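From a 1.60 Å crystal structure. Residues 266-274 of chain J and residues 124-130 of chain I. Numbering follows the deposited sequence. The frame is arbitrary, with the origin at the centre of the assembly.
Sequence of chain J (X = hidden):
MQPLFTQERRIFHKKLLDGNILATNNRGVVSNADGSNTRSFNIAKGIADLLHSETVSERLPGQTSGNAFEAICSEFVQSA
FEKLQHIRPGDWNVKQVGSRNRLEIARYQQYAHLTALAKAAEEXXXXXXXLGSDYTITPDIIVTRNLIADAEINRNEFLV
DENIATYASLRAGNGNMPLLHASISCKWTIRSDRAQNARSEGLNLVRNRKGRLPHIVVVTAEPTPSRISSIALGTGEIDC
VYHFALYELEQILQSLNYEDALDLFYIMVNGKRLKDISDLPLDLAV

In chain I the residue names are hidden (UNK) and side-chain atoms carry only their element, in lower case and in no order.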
# COMPACT_ATOMS: atom_id res chain seq x y z
N TYR J 266 10.10 -18.81 18.01
CA TYR J 266 10.08 -19.76 16.90
C TYR J 266 9.14 -19.40 15.78
O TYR J 266 9.41 -19.69 14.62
CB TYR J 266 9.80 -21.17 17.42
CG TYR J 266 11.06 -21.76 17.99
CD1 TYR J 266 11.17 -22.07 19.34
CD2 TYR J 266 12.19 -21.89 17.19
CE1 TYR J 266 12.39 -22.47 19.88
CE2 TYR J 266 13.40 -22.28 17.71
CZ TYR J 266 13.50 -22.57 19.06
OH TYR J 266 14.74 -22.92 19.58
N ILE J 267 8.02 -18.77 16.11
CA ILE J 267 7.09 -18.36 15.07
C ILE J 267 7.83 -17.35 14.18
O ILE J 267 7.80 -17.45 12.96
CB ILE J 267 5.85 -17.71 15.68
CG1 ILE J 267 4.94 -18.80 16.25
CG2 ILE J 267 5.12 -16.86 14.63
CD1 ILE J 267 3.74 -18.26 16.96
N MET J 268 8.53 -16.41 14.80
CA MET J 268 9.26 -15.41 14.01
C MET J 268 10.45 -16.01 13.28
O MET J 268 10.71 -15.65 12.13
CB MET J 268 9.73 -14.26 14.91
CG MET J 268 8.61 -13.43 15.51
SD MET J 268 9.20 -12.01 16.42
CE MET J 268 9.80 -12.79 17.99
N VAL J 269 11.15 -16.94 13.91
CA VAL J 269 12.33 -17.55 13.31
C VAL J 269 11.97 -18.58 12.24
O VAL J 269 12.52 -18.54 11.14
CB VAL J 269 13.25 -18.18 14.39
CG1 VAL J 269 14.36 -18.97 13.74
CG2 VAL J 269 13.85 -17.07 15.26
N ASN J 270 11.04 -19.49 12.54
CA ASN J 270 10.64 -20.48 11.55
C ASN J 270 9.85 -19.78 10.45
O ASN J 270 9.79 -20.26 9.31
CB ASN J 270 9.77 -21.57 12.17
CG ASN J 270 10.52 -22.38 13.19
OD1 ASN J 270 11.73 -22.57 13.07
ND2 ASN J 270 9.82 -22.87 14.21
N GLY J 271 9.24 -18.65 10.79
CA GLY J 271 8.45 -17.88 9.85
C GLY J 271 9.26 -16.87 9.04
O GLY J 271 8.68 -15.99 8.41
N LYS J 272 10.59 -16.99 9.08
CA LYS J 272 11.48 -16.10 8.30
C LYS J 272 11.28 -14.60 8.51
O LYS J 272 11.36 -13.78 7.55
CB LYS J 272 11.39 -16.46 6.82
CG LYS J 272 11.59 -17.96 6.61
CD LYS J 272 12.06 -18.30 5.22
CE LYS J 272 10.98 -18.11 4.18
NZ LYS J 272 11.42 -18.78 2.93
N ARG J 273 11.02 -14.22 9.76
CA ARG J 273 10.85 -12.82 10.13
C ARG J 273 12.00 -12.33 11.02
O ARG J 273 12.20 -11.13 11.21
CB ARG J 273 9.52 -12.61 10.89
CG ARG J 273 8.26 -13.10 10.18
CD ARG J 273 8.30 -12.77 8.69
NE ARG J 273 8.14 -11.34 8.40
CZ ARG J 273 8.93 -10.68 7.56
NH1 ARG J 273 9.93 -11.31 6.94
NH2 ARG J 273 8.72 -9.39 7.32
N LEU J 274 12.75 -13.28 11.58
CA LEU J 274 13.82 -12.96 12.49
C LEU J 274 15.02 -13.89 12.30
O LEU J 274 14.86 -15.12 12.24
CB LEU J 274 13.29 -13.08 13.93
CG LEU J 274 14.24 -12.71 15.07
CD1 LEU J 274 14.50 -11.20 15.07
CD2 LEU J 274 13.61 -13.12 16.42
N UNK I 124 -1.34 -22.34 13.99
CA UNK I 124 -0.53 -22.42 12.79
C UNK I 124 0.59 -21.39 12.62
O UNK I 124 0.34 -20.22 12.32
c UNK I 124 -0.63 -22.38 10.27
o UNK I 124 0.59 -22.45 10.29
c UNK I 124 -1.43 -22.37 11.55
n UNK I 124 -1.33 -22.30 9.14
N UNK I 125 1.85 -21.84 12.77
CA UNK I 125 3.13 -21.14 12.67
C UNK I 125 3.30 -20.03 11.61
O UNK I 125 3.06 -18.87 11.90
c UNK I 125 3.22 -23.53 12.13
c UNK I 125 2.07 -23.27 13.04
c UNK I 125 4.13 -22.30 12.49
N UNK I 126 3.73 -20.37 10.38
CA UNK I 126 3.93 -19.33 9.35
C UNK I 126 2.65 -18.62 8.96
O UNK I 126 2.64 -17.76 8.07
c UNK I 126 5.21 -18.81 7.18
o UNK I 126 7.36 -18.38 6.17
c UNK I 126 4.62 -19.90 8.10
c UNK I 126 6.51 -19.25 6.52
o UNK I 126 6.68 -20.47 6.32
N UNK I 127 1.56 -19.00 9.63
CA UNK I 127 0.29 -18.35 9.42
C UNK I 127 0.51 -17.11 10.28
O UNK I 127 0.22 -15.98 9.87
c UNK I 127 -2.51 -18.30 8.30
c UNK I 127 -3.20 -20.03 9.98
c UNK I 127 -2.06 -19.53 9.10
c UNK I 127 -0.86 -19.18 9.99
N UNK I 128 1.07 -17.35 11.46
CA UNK I 128 1.35 -16.29 12.42
C UNK I 128 2.45 -15.35 11.94
O UNK I 128 2.33 -14.13 12.06
c UNK I 128 1.73 -16.91 13.78
N UNK I 129 3.52 -15.91 11.39
CA UNK I 129 4.63 -15.08 10.91
C UNK I 129 4.20 -14.16 9.76
O UNK I 129 4.59 -12.99 9.72
c UNK I 129 5.79 -15.96 10.47
N UNK I 130 3.39 -14.71 8.86
CA UNK I 130 2.92 -13.98 7.69
C UNK I 130 1.81 -12.96 7.97
O UNK I 130 1.83 -11.84 7.46
c UNK I 130 2.44 -14.97 6.63

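Position 124 of chain I carries four side-chain atoms: two carbons, the second bearing one oxygen and one nitrogen. This is a carboxamide on a single methylene, so the residue is Asn I124. Its CA-to-CB bond points away from the J stretch, which its side chain does not reach.

At position 125 three carbons close a ring onto the backbone nitrogen, which identifies Pro I125. Its CA-to-CB bond points sideways, and the ring comes no nearer to the J stretch than 5.2 Å, from Pro I125 CB to Ile J267 CG1; the approach is made instead by the backbone, with Pro I125 O 4.0 Å from Ile J267 CG2.

Position 126 has three carbons in a row, the last carrying two oxygens, hence Glu I126. Its CA-to-CB bond runs sideways, but the end of the chain comes nearer to chain J, placing Glu I126 OE2 3.5 Å from Gly J271 O and 4.1 Å from Lys J272 CE. Neither contact is a hydrogen bond; OE2 is hydrogen-bonded elsewhere in the structure, as is Lys J272 NZ.

Four carbons forked at the second make position 127 Leu I127. Buried and with its CA-to-CB bond directed away, it does not touch this stretch of chain J.

The single side-chain carbon at position 128 is a methyl group, and the residue is Ala I128. It points toward chain J and packs against Ile J267, Ala I128 CB to Ile J267 CG2 at 3.5 Å.

Position 129 likewise has one carbon, giving Ala I129. Its CB lies 3.3 Å from Gly J271 CA and 3.5 Å from Ile J267 O.

One carbon again at position 130 defines Ala I130, but here the methyl points away and makes no contact.

The two helices cross nearly at right angles, at 85°, with their axes 8.2 Å apart at closest approach. The absence of a side chain at Gly J271 leaves room for this approach. Gly J271, the first residue to leave helical geometry after the helix of chain J, receives the methyl of Ala I129 against its bare CA; a CB at the glycine would point toward chain I and fall 2.0 Å from Ala I129 CB, a clash. Ile J267 covers Ala I128 with its CG2 methyl, and Arg J273 packs its aliphatic CG 3.8 Å from Ala I129 CB. No hydrogen bond joins the stretches, so the contact, which buries 329 Å² in all, rests on close packing.

Chain I, residues 124-130: NPELAAA
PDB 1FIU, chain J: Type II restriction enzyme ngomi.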